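Local coordinates for ATP-dependent RNA helicase HrpB (Escherichia coli, PDB 6EUD), which hydrolyses ATP to ADP and phosphate as a DExH-box NTPase of the DEAH/RHA type, with RNA helicase and single-stranded RNA-binding activities assigned to it, at residues A[353-364]-A[382-393]; A[427-437]-A[475-483]. All coordinates share one frame; numbering follows the deposited sequence. Where two conformers were deposited one is given.

Contact 1: A[353-364]-A[382-393]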
loop_
_atom_site.group_PDB
_atom_site.type_symbol
_atom_site.label_atom_id
_atom_site.label_comp_id
_atom_site.label_asym_id
_atom_site.label_seq_id
_atom_site.Cartn_x
_atom_site.Cartn_y
_atom_site.Cartn_z
ATOM N N PRO A 353 -5.124 -9.596 2.534
ATOM C CA PRO A 353 -4.864 -9.246 3.936
ATOM C C PRO A 353 -4.810 -7.724 4.111
ATOM O O PRO A 353 -4.380 -7.040 3.180
ATOM C CB PRO A 353 -3.482 -9.866 4.214
ATOM C CG PRO A 353 -3.256 -10.862 3.134
ATOM C CD PRO A 353 -4.006 -10.344 1.931
ATOM N N GLU A 354 -5.217 -7.212 5.269
ATOM C CA GLU A 354 -5.228 -5.754 5.539
ATOM C C GLU A 354 -3.838 -5.100 5.402
ATOM O O GLU A 354 -3.722 -3.956 4.975
ATOM C CB GLU A 354 -5.804 -5.489 6.947
ATOM C CG GLU A 354 -5.844 -4.031 7.374
ATOM C CD GLU A 354 -6.363 -3.827 8.806
ATOM O OE1 GLU A 354 -6.490 -4.810 9.560
ATOM O OE2 GLU A 354 -6.645 -2.672 9.186
ATOM N N ILE A 355 -2.780 -5.840 5.721
ATOM C CA ILE A 355 -1.435 -5.294 5.616
ATOM C C ILE A 355 -1.064 -4.894 4.179
ATOM O O ILE A 355 -0.170 -4.056 3.974
ATOM C CB ILE A 355 -0.368 -6.294 6.171
ATOM C CG1 ILE A 355 0.992 -5.594 6.337
ATOM C CG2 ILE A 355 -0.283 -7.565 5.300
ATOM C CD1 ILE A 355 2.032 -6.399 7.114
ATOM N N LEU A 356 -1.754 -5.454 3.186
ATOM C CA LEU A 356 -1.440 -5.122 1.802
ATOM C C LEU A 356 -2.210 -3.906 1.291
ATOM O O LEU A 356 -1.851 -3.334 0.278
ATOM C CB LEU A 356 -1.699 -6.324 0.896
ATOM C CG LEU A 356 -0.809 -7.524 1.255
ATOM C CD1 LEU A 356 -0.964 -8.626 0.263
ATOM C CD2 LEU A 356 0.643 -7.132 1.364
ATOM N N GLN A 357 -3.247 -3.492 2.000
ATOM C CA GLN A 357 -4.107 -2.444 1.475
ATOM C C GLN A 357 -4.131 -1.190 2.371
ATOM O O GLN A 357 -4.870 -0.249 2.103
ATOM C CB GLN A 357 -5.530 -3.015 1.260
ATOM C CG GLN A 357 -6.142 -3.726 2.495
ATOM C CD GLN A 357 -7.340 -4.664 2.192
ATOM O OE1 GLN A 357 -7.614 -5.024 1.039
ATOM N NE2 GLN A 357 -8.044 -5.068 3.246
ATOM N N SER A 358 -3.310 -1.159 3.418
ATOM C CA SER A 358 -3.412 -0.067 4.391
ATOM C C SER A 358 -2.165 0.814 4.577
ATOM O O SER A 358 -1.035 0.438 4.248
ATOM C CB SER A 358 -3.820 -0.622 5.764
ATOM O OG SER A 358 -2.748 -1.290 6.392
ATOM N N ASP A 359 -2.431 2.015 5.085
ATOM C CA ASP A 359 -1.436 2.951 5.609
ATOM C C ASP A 359 -0.476 2.230 6.554
ATOM O O ASP A 359 -0.900 1.567 7.492
ATOM C CB ASP A 359 -2.165 4.087 6.338
ATOM C CG ASP A 359 -1.307 5.338 6.538
ATOM O OD1 ASP A 359 -0.076 5.256 6.778
ATOM O OD2 ASP A 359 -1.904 6.424 6.460
ATOM N N LEU A 360 0.818 2.341 6.317
ATOM C CA LEU A 360 1.762 1.603 7.137
ATOM C C LEU A 360 2.612 2.513 8.013
ATOM O O LEU A 360 3.599 2.058 8.605
ATOM C CB LEU A 360 2.676 0.746 6.251
ATOM C CG LEU A 360 2.018 -0.288 5.339
ATOM C CD1 LEU A 360 3.082 -1.063 4.588
ATOM C CD2 LEU A 360 1.118 -1.243 6.131
ATOM N N SER A 361 2.248 3.794 8.096
ATOM C CA SER A 361 3.004 4.717 8.936
ATOM C C SER A 361 2.986 4.276 10.417
ATOM O O SER A 361 4.012 4.349 11.090
ATOM C CB SER A 361 2.476 6.141 8.790
ATOM O OG SER A 361 1.091 6.241 9.071
ATOM N N GLY A 362 1.840 3.802 10.916
ATOM C CA GLY A 362 1.776 3.267 12.267
ATOM C C GLY A 362 2.637 2.015 12.442
ATOM O O GLY A 362 3.389 1.897 13.414
ATOM N N LEU A 363 2.526 1.083 11.494
ATOM C CA LEU A 363 3.287 -0.153 11.522
ATOM C C LEU A 363 4.781 0.112 11.485
ATOM O O LEU A 363 5.561 -0.508 12.212
ATOM C CB LEU A 363 2.878 -1.040 10.353
ATOM C CG LEU A 363 3.733 -2.285 10.128
ATOM C CD1 LEU A 363 3.714 -3.163 11.363
ATOM C CD2 LEU A 363 3.163 -3.040 8.947
ATOM N N LEU A 364 5.178 1.043 10.633
ATOM C CA LEU A 364 6.588 1.380 10.491
ATOM C C LEU A 364 7.100 1.987 11.795
ATOM O O LEU A 364 8.210 1.702 12.242
ATOM C CB LEU A 364 6.786 2.341 9.312
ATOM C CG LEU A 364 8.199 2.713 8.858
ATOM C CD1 LEU A 364 8.978 1.445 8.546
ATOM C CD2 LEU A 364 8.150 3.638 7.636
ATOM N N ASP A 382 2.189 -12.151 5.031
ATOM C CA ASP A 382 2.358 -11.342 3.841
ATOM C C ASP A 382 3.259 -10.152 4.138
ATOM O O ASP A 382 3.000 -9.378 5.058
ATOM C CB ASP A 382 1.007 -10.866 3.321
ATOM C CG ASP A 382 0.230 -11.967 2.659
ATOM O OD1 ASP A 382 0.324 -12.092 1.421
ATOM O OD2 ASP A 382 -0.461 -12.712 3.376
ATOM N N GLN A 383 4.329 -10.025 3.362
ATOM C CA GLN A 383 5.270 -8.928 3.527
ATOM C C GLN A 383 4.585 -7.618 3.191
ATOM O O GLN A 383 3.806 -7.558 2.241
ATOM C CB GLN A 383 6.504 -9.135 2.640
ATOM C CG GLN A 383 7.469 -10.214 3.131
ATOM C CD GLN A 383 8.463 -9.685 4.152
ATOM O OE1 GLN A 383 8.535 -8.478 4.391
ATOM N NE2 GLN A 383 9.246 -10.584 4.750
ATOM N N PRO A 384 4.853 -6.571 3.986
ATOM C CA PRO A 384 4.315 -5.240 3.692
ATOM C C PRO A 384 4.778 -4.796 2.301
ATOM O O PRO A 384 5.947 -5.003 1.974
ATOM C CB PRO A 384 4.925 -4.351 4.784
ATOM C CG PRO A 384 5.372 -5.262 5.847
ATOM C CD PRO A 384 5.688 -6.581 5.202
ATOM N N PRO A 385 3.879 -4.205 1.498
ATOM C CA PRO A 385 4.198 -3.775 0.126
ATOM C C PRO A 385 5.217 -2.640 0.111
ATOM O O PRO A 385 5.084 -1.689 0.886
ATOM C CB PRO A 385 2.856 -3.283 -0.422
ATOM C CG PRO A 385 1.808 -3.852 0.513
ATOM C CD PRO A 385 2.470 -3.960 1.851
ATOM N N VAL A 386 6.206 -2.740 -0.773
ATOM C CA VAL A 386 7.291 -1.769 -0.878
ATOM C C VAL A 386 6.771 -0.349 -1.073
ATOM O O VAL A 386 7.201 0.572 -0.383
ATOM C CB VAL A 386 8.237 -2.136 -2.044
ATOM C CG1 VAL A 386 9.431 -1.180 -2.109
ATOM C CG2 VAL A 386 8.710 -3.566 -1.892
ATOM N N VAL A 387 5.839 -0.189 -2.006
ATOM C CA VAL A 387 5.210 1.098 -2.300
ATOM C C VAL A 387 4.607 1.790 -1.077
ATOM O O VAL A 387 4.760 2.996 -0.907
ATOM C CB VAL A 387 4.087 0.922 -3.370
ATOM C CG1 VAL A 387 3.212 2.187 -3.501
ATOM C CG2 VAL A 387 4.702 0.541 -4.688
ATOM N N ASN A 388 3.904 1.035 -0.240
ATOM C CA ASN A 388 3.268 1.617 0.937
ATOM C C ASN A 388 4.263 1.860 2.085
ATOM O O ASN A 388 4.061 2.764 2.907
ATOM C CB ASN A 388 2.121 0.731 1.396
ATOM C CG ASN A 388 0.975 0.712 0.395
ATOM O OD1 ASN A 388 0.896 1.576 -0.477
ATOM N ND2 ASN A 388 0.077 -0.259 0.527
ATOM N N LEU A 389 5.346 1.080 2.116
ATOM C CA LEU A 389 6.399 1.294 3.097
ATOM C C LEU A 389 7.138 2.572 2.766
ATOM O O LEU A 389 7.466 3.358 3.657
ATOM C CB LEU A 389 7.368 0.119 3.128
ATOM C CG LEU A 389 6.826 -1.167 3.755
ATOM C CD1 LEU A 389 7.811 -2.301 3.539
ATOM C CD2 LEU A 389 6.555 -0.972 5.249
ATOM N N LEU A 390 7.394 2.776 1.474
ATOM C CA LEU A 390 8.025 4.000 0.990
ATOM C C LEU A 390 7.152 5.203 1.286
ATOM O O LEU A 390 7.649 6.223 1.737
ATOM C CB LEU A 390 8.303 3.921 -0.515
ATOM C CG LEU A 390 9.713 3.500 -0.925
ATOM C CD1 LEU A 390 10.737 4.534 -0.449
ATOM C CD2 LEU A 390 10.078 2.096 -0.418
ATOM N N ALA A 391 5.850 5.092 1.020
ATOM C CA ALA A 391 4.925 6.178 1.354
ATOM C C ALA A 391 4.953 6.432 2.855
ATOM O O ALA A 391 5.008 7.584 3.273
ATOM C CB ALA A 391 3.504 5.868 0.881
ATOM N N ALA A 392 4.945 5.363 3.660
ATOM C CA ALA A 392 5.081 5.495 5.116
ATOM C C ALA A 392 6.381 6.214 5.536
ATOM O O ALA A 392 6.352 7.161 6.333
ATOM C CB ALA A 392 4.999 4.129 5.779
ATOM N N LYS A 393 7.515 5.767 5.001
ATOM C CA LYS A 393 8.797 6.412 5.277
ATOM C C LYS A 393 8.735 7.912 4.963
ATOM O O LYS A 393 9.110 8.741 5.797
ATOM C CB LYS A 393 9.907 5.743 4.476
ATOM C CG LYS A 393 11.299 6.294 4.722
ATOM C CD LYS A 393 12.286 5.602 3.779
ATOM C CE LYS A 393 13.737 6.025 4.002
ATOM N NZ LYS A 393 14.345 5.448 5.243
HETATM O O HOH W 1 -0.063 -1.684 2.870
HETATM O O HOH W 2 1.633 3.872 4.131
#

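Contact 2: A[427-437]-A[475-483]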
loop_
_atom_site.group_PDB
_atom_site.type_symbol
_atom_site.label_atom_id
_atom_site.label_comp_id
_atom_site.label_asym_id
_atom_site.label_seq_id
_atom_site.Cartn_x
_atom_site.Cartn_y
_atom_site.Cartn_z
ATOM N N LEU A 427 1.009 16.027 18.912
ATOM C CA LEU A 427 1.115 16.104 20.354
ATOM C C LEU A 427 2.530 16.456 20.815
ATOM O O LEU A 427 2.715 17.340 21.656
ATOM C CB LEU A 427 0.667 14.781 20.975
ATOM C CG LEU A 427 -0.853 14.648 21.028
ATOM C CD1 LEU A 427 -1.267 13.189 21.197
ATOM C CD2 LEU A 427 -1.414 15.517 22.152
ATOM N N VAL A 428 3.513 15.766 20.236
ATOM C CA VAL A 428 4.918 15.898 20.602
ATOM C C VAL A 428 5.481 17.251 20.141
ATOM O O VAL A 428 6.446 17.748 20.691
ATOM C CB VAL A 428 5.741 14.683 20.013
ATOM C CG1 VAL A 428 7.226 14.863 20.144
ATOM C CG2 VAL A 428 5.366 13.396 20.718
ATOM N N SER A 429 4.856 17.869 19.149
ATOM C CA SER A 429 5.315 19.174 18.663
ATOM C C SER A 429 4.794 20.349 19.523
ATOM O O SER A 429 5.233 21.491 19.358
ATOM C CB SER A 429 4.897 19.375 17.195
ATOM O OG SER A 429 3.504 19.650 17.069
ATOM N N ALA A 430 3.856 20.073 20.423
ATOM C CA ALA A 430 3.386 21.087 21.355
ATOM C C ALA A 430 4.562 21.624 22.184
ATOM O O ALA A 430 5.331 20.851 22.749
ATOM C CB ALA A 430 2.294 20.517 22.257
ATOM N N LYS A 431 4.706 22.948 22.243
ATOM C CA LYS A 431 5.867 23.574 22.897
ATOM C C LYS A 431 5.613 23.891 24.364
ATOM O O LYS A 431 6.544 24.131 25.111
ATOM C CB LYS A 431 6.269 24.858 22.172
ATOM C CG LYS A 431 6.921 24.641 20.817
ATOM C CD LYS A 431 8.270 23.976 20.972
ATOM C CE LYS A 431 8.993 23.826 19.638
ATOM N NZ LYS A 431 10.370 23.260 19.803
ATOM N N ASN A 432 4.349 23.899 24.769
ATOM C CA ASN A 432 3.986 24.078 26.170
ATOM C C ASN A 432 2.700 23.308 26.491
ATOM O O ASN A 432 2.074 22.706 25.606
ATOM C CB ASN A 432 3.792 25.556 26.502
ATOM C CG ASN A 432 2.796 26.201 25.589
ATOM O OD1 ASN A 432 1.615 25.854 25.615
ATOM N ND2 ASN A 432 3.259 27.134 24.760
ATOM N N ASP A 433 2.299 23.363 27.754
ATOM C CA ASP A 433 1.201 22.554 28.230
ATOM C C ASP A 433 -0.156 23.016 27.694
ATOM O O ASP A 433 -1.089 22.230 27.626
ATOM C CB ASP A 433 1.215 22.523 29.758
ATOM C CG ASP A 433 2.508 21.918 30.313
ATOM O OD1 ASP A 433 3.283 21.330 29.513
ATOM O OD2 ASP A 433 2.752 22.018 31.541
ATOM N N ASP A 434 -0.255 24.268 27.263
ATOM C CA ASP A 434 -1.495 24.763 26.667
ATOM C C ASP A 434 -1.625 24.253 25.233
ATOM O O ASP A 434 -2.694 23.818 24.806
ATOM C CB ASP A 434 -1.546 26.300 26.724
ATOM C CG ASP A 434 -1.795 26.832 28.156
ATOM O OD1 ASP A 434 -2.142 26.040 29.061
ATOM O OD2 ASP A 434 -1.660 28.052 28.385
ATOM N N GLU A 435 -0.521 24.292 24.494
ATOM C CA GLU A 435 -0.468 23.670 23.175
ATOM C C GLU A 435 -0.688 22.175 23.310
ATOM O O GLU A 435 -1.330 21.560 22.462
ATOM C CB GLU A 435 0.867 23.944 22.474
ATOM C CG GLU A 435 0.986 25.367 21.930
ATOM C CD GLU A 435 2.245 25.612 21.106
ATOM O OE1 GLU A 435 3.049 24.672 20.911
ATOM O OE2 GLU A 435 2.436 26.768 20.666
ATOM N N ALA A 436 -0.168 21.591 24.386
ATOM C CA ALA A 436 -0.364 20.162 24.609
ATOM C C ALA A 436 -1.856 19.821 24.743
ATOM O O ALA A 436 -2.353 18.941 24.019
ATOM C CB ALA A 436 0.401 19.700 25.828
ATOM N N ALA A 437 -2.556 20.505 25.656
ATOM C CA ALA A 437 -3.980 20.253 25.884
ATOM C C ALA A 437 -4.792 20.488 24.598
ATOM O O ALA A 437 -5.749 19.768 24.310
ATOM C CB ALA A 437 -4.507 21.130 27.010
ATOM N N LEU A 475 -4.196 10.726 26.658
ATOM C CA LEU A 475 -3.084 11.108 25.803
ATOM C C LEU A 475 -2.093 12.024 26.536
ATOM O O LEU A 475 -0.886 11.869 26.413
ATOM C CB LEU A 475 -3.616 11.776 24.540
ATOM C CG LEU A 475 -4.239 10.830 23.507
ATOM C CD1 LEU A 475 -4.752 11.626 22.323
ATOM C CD2 LEU A 475 -3.248 9.762 23.027
ATOM N N LEU A 476 -2.604 12.953 27.335
ATOM C CA LEU A 476 -1.735 13.845 28.094
ATOM C C LEU A 476 -0.937 13.075 29.130
ATOM O O LEU A 476 0.214 13.431 29.432
ATOM C CB LEU A 476 -2.550 14.955 28.758
ATOM C CG LEU A 476 -3.061 15.988 27.743
ATOM C CD1 LEU A 476 -4.066 16.965 28.363
ATOM C CD2 LEU A 476 -1.885 16.734 27.077
ATOM N N LYS A 477 -1.529 12.007 29.661
ATOM C CA LYS A 477 -0.816 11.180 30.632
ATOM C C LYS A 477 0.379 10.528 29.941
ATOM O O LYS A 477 1.515 10.630 30.399
ATOM C CB LYS A 477 -1.739 10.138 31.237
ATOM C CG LYS A 477 -1.184 9.451 32.452
ATOM C CD LYS A 477 -2.298 8.802 33.252
ATOM C CE LYS A 477 -1.780 8.180 34.537
ATOM N NZ LYS A 477 -0.829 7.084 34.233
ATOM N N ARG A 478 0.124 9.897 28.803
ATOM C CA ARG A 478 1.192 9.285 28.025
ATOM C C ARG A 478 2.235 10.331 27.627
ATOM O O ARG A 478 3.437 10.066 27.651
ATOM C CB ARG A 478 0.623 8.587 26.787
ATOM C CG ARG A 478 -0.355 7.462 27.118
ATOM C CD ARG A 478 -0.779 6.687 25.876
ATOM N NE ARG A 478 0.285 5.830 25.360
ATOM C CZ ARG A 478 0.326 4.511 25.517
ATOM N NH1 ARG A 478 -0.643 3.890 26.176
ATOM N NH2 ARG A 478 1.331 3.810 25.011
ATOM N N LEU A 479 1.777 11.529 27.285
ATOM C CA LEU A 479 2.686 12.600 26.908
ATOM C C LEU A 479 3.443 13.190 28.120
ATOM O O LEU A 479 4.427 13.924 27.955
ATOM C CB LEU A 479 1.901 13.681 26.188
ATOM C CG LEU A 479 2.697 14.770 25.491
ATOM C CD1 LEU A 479 3.430 14.204 24.292
ATOM C CD2 LEU A 479 1.757 15.903 25.111
ATOM N N ASN A 480 2.986 12.840 29.327
ATOM C CA ASN A 480 3.543 13.332 30.605
ATOM C C ASN A 480 3.365 14.832 30.789
ATOM O O ASN A 480 4.284 15.554 31.189
ATOM C CB ASN A 480 5.028 12.986 30.744
ATOM C CG ASN A 480 5.426 12.790 32.176
ATOM O OD1 ASN A 480 4.655 12.243 32.963
ATOM N ND2 ASN A 480 6.626 13.230 32.535
ATOM N N VAL A 481 2.161 15.285 30.494
ATOM C CA VAL A 481 1.824 16.687 30.548
ATOM C C VAL A 481 0.480 16.795 31.236
ATOM O O VAL A 481 -0.383 15.952 31.044
ATOM C CB VAL A 481 1.802 17.311 29.134
ATOM C CG1 VAL A 481 1.203 18.711 29.168
ATOM C CG2 VAL A 481 3.229 17.331 28.556
ATOM N N ARG A 482 0.325 17.797 32.089
ATOM C CA ARG A 482 -0.920 17.962 32.825
ATOM C C ARG A 482 -1.114 19.412 33.222
ATOM O O ARG A 482 -0.147 20.088 33.550
ATOM C CB ARG A 482 -0.926 17.076 34.068
ATOM C CG ARG A 482 -2.303 16.829 34.646
ATOM C CD ARG A 482 -2.250 15.878 35.819
ATOM N NE ARG A 482 -1.691 16.506 37.014
ATOM C CZ ARG A 482 -1.393 15.848 38.129
ATOM N NH1 ARG A 482 -1.585 14.532 38.201
ATOM N NH2 ARG A 482 -0.904 16.498 39.169
ATOM N N GLY A 483 -2.356 19.891 33.173
ATOM C CA GLY A 483 -2.692 21.180 33.763
ATOM C C GLY A 483 -2.751 22.340 32.786
ATOM O O GLY A 483 -2.997 23.476 33.189
HETATM O O HOH W 3 0.794 22.937 33.177
#

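Contact 1: A[353-364]-A[382-393]
The CA atoms of S361 and A392 come within 4.4 Å where the start of helix 361-370 meets helix 386-398, and the backbones spread to 6.0 Å between the CA atoms of L356 and P385, where a turn faces a loop. At the tight end the methyl of A392 sits against backbone, with CB 3.6 Å from N of S361, while CD2 of L364 lies beside it. L360 supplies the middle: with CG anti to the carbonyl carbon (chi1 -59°), its CD1 packs against P384, P385, N388 and L389, touching CD2 of L389 at 3.5 Å. The arrangement is consistent with the place where, in DEAH/RHA helicases, the second RecA-like domain passes into the winged-helix region. Two waters bridge the segments: one accepts from ND2 of N388 at 2.7 Å and donates to the carbonyls of I355 and S358; the second links N of L360 to O of N388. D359 opens an Asx turn, its OD1 receiving N-H of S361 on the anti side at 165° and OG of the same serine from above the carboxylate plane. At the far end CD1 of I355 meets CG of P384 at 3.7 Å, CD2 of L356 touches CG of P385 at 3.6 Å and O of Q383 at 3.3 Å, and the D382 carboxylate, crossed by the ring of P353, forms salt bridges with R131 and R166.

Contact 2: A[427-437]-A[475-483]
L479 holds CG anti to its backbone N (chi1 -169°), which carries its two methyls across to helix 421-429 and the start of helix 433-447. V481, with CG1 likewise anti to N, presents that one methyl to the side of the latter helix. The two leucine branches divide the work: CD1 faces CG2 of V428 at 4.1 Å, while CD2 touches both O of L427, at 3.9 Å, and CB of A436. CG1 of V481 closes on the same alanine methyl at 3.6 Å, and CD2 of L476 approaches it at 3.9 Å, so that A436 is met by three branched side chains. Deeper in, L427 and L475 cross at about a right angle and meet CD1 to CD1; A439 and A440 of helix 433-447 and L417 of helix 409-417 pack around L427.

Short segments of helices 433-447 and 466-479 pack roughly antiparallel, at 138°, with their axes 11.2 Å apart, probably as part of the helical bundle that follows the winged helix in DEAH/RHA helicases. One helix start and one helix end here are capped. N432 is the N-cap of helix 433-447, its OD1 taking a nearly straight bond from N of E435 (170°) and a weak one from N of D434; N480, with positive phi, ends helix 466-479 in a Schellman motif, N of V481 bonding back to O of L476.

At the solvent-exposed side OD1 of D433 rests 3.4 Å from CG1 of V481, and OD2 accepts from a water that also donates to O of R482. Across this interface the direct contacts are thus mainly aliphatic, and the polar link identified between the segments runs through water, which implies cohesion by burial of leucine, valine and alanine side chains.

Contact 2 begins only after both segments of contact 1 have passed along the chain. Their centres lie about 29 Å apart and their nearest atoms about 12 Å, without touching. Contact 1 is near the middle of the molecule, its centre about 5 Å from that of the chain, whereas the centre of contact 2 is about 32 Å from the same point. Neither falls at the annotated sites, yet they stand differently toward them: 353-364/382-393 reaches R131, close in sequence to the DEFH box (D126 to H129), while 427-437/475-483 is helix packing farther out. Together they illustrate a common principle: apolar side chains supply most of the direct contact, with waters joining side-chain and backbone polar atoms across both.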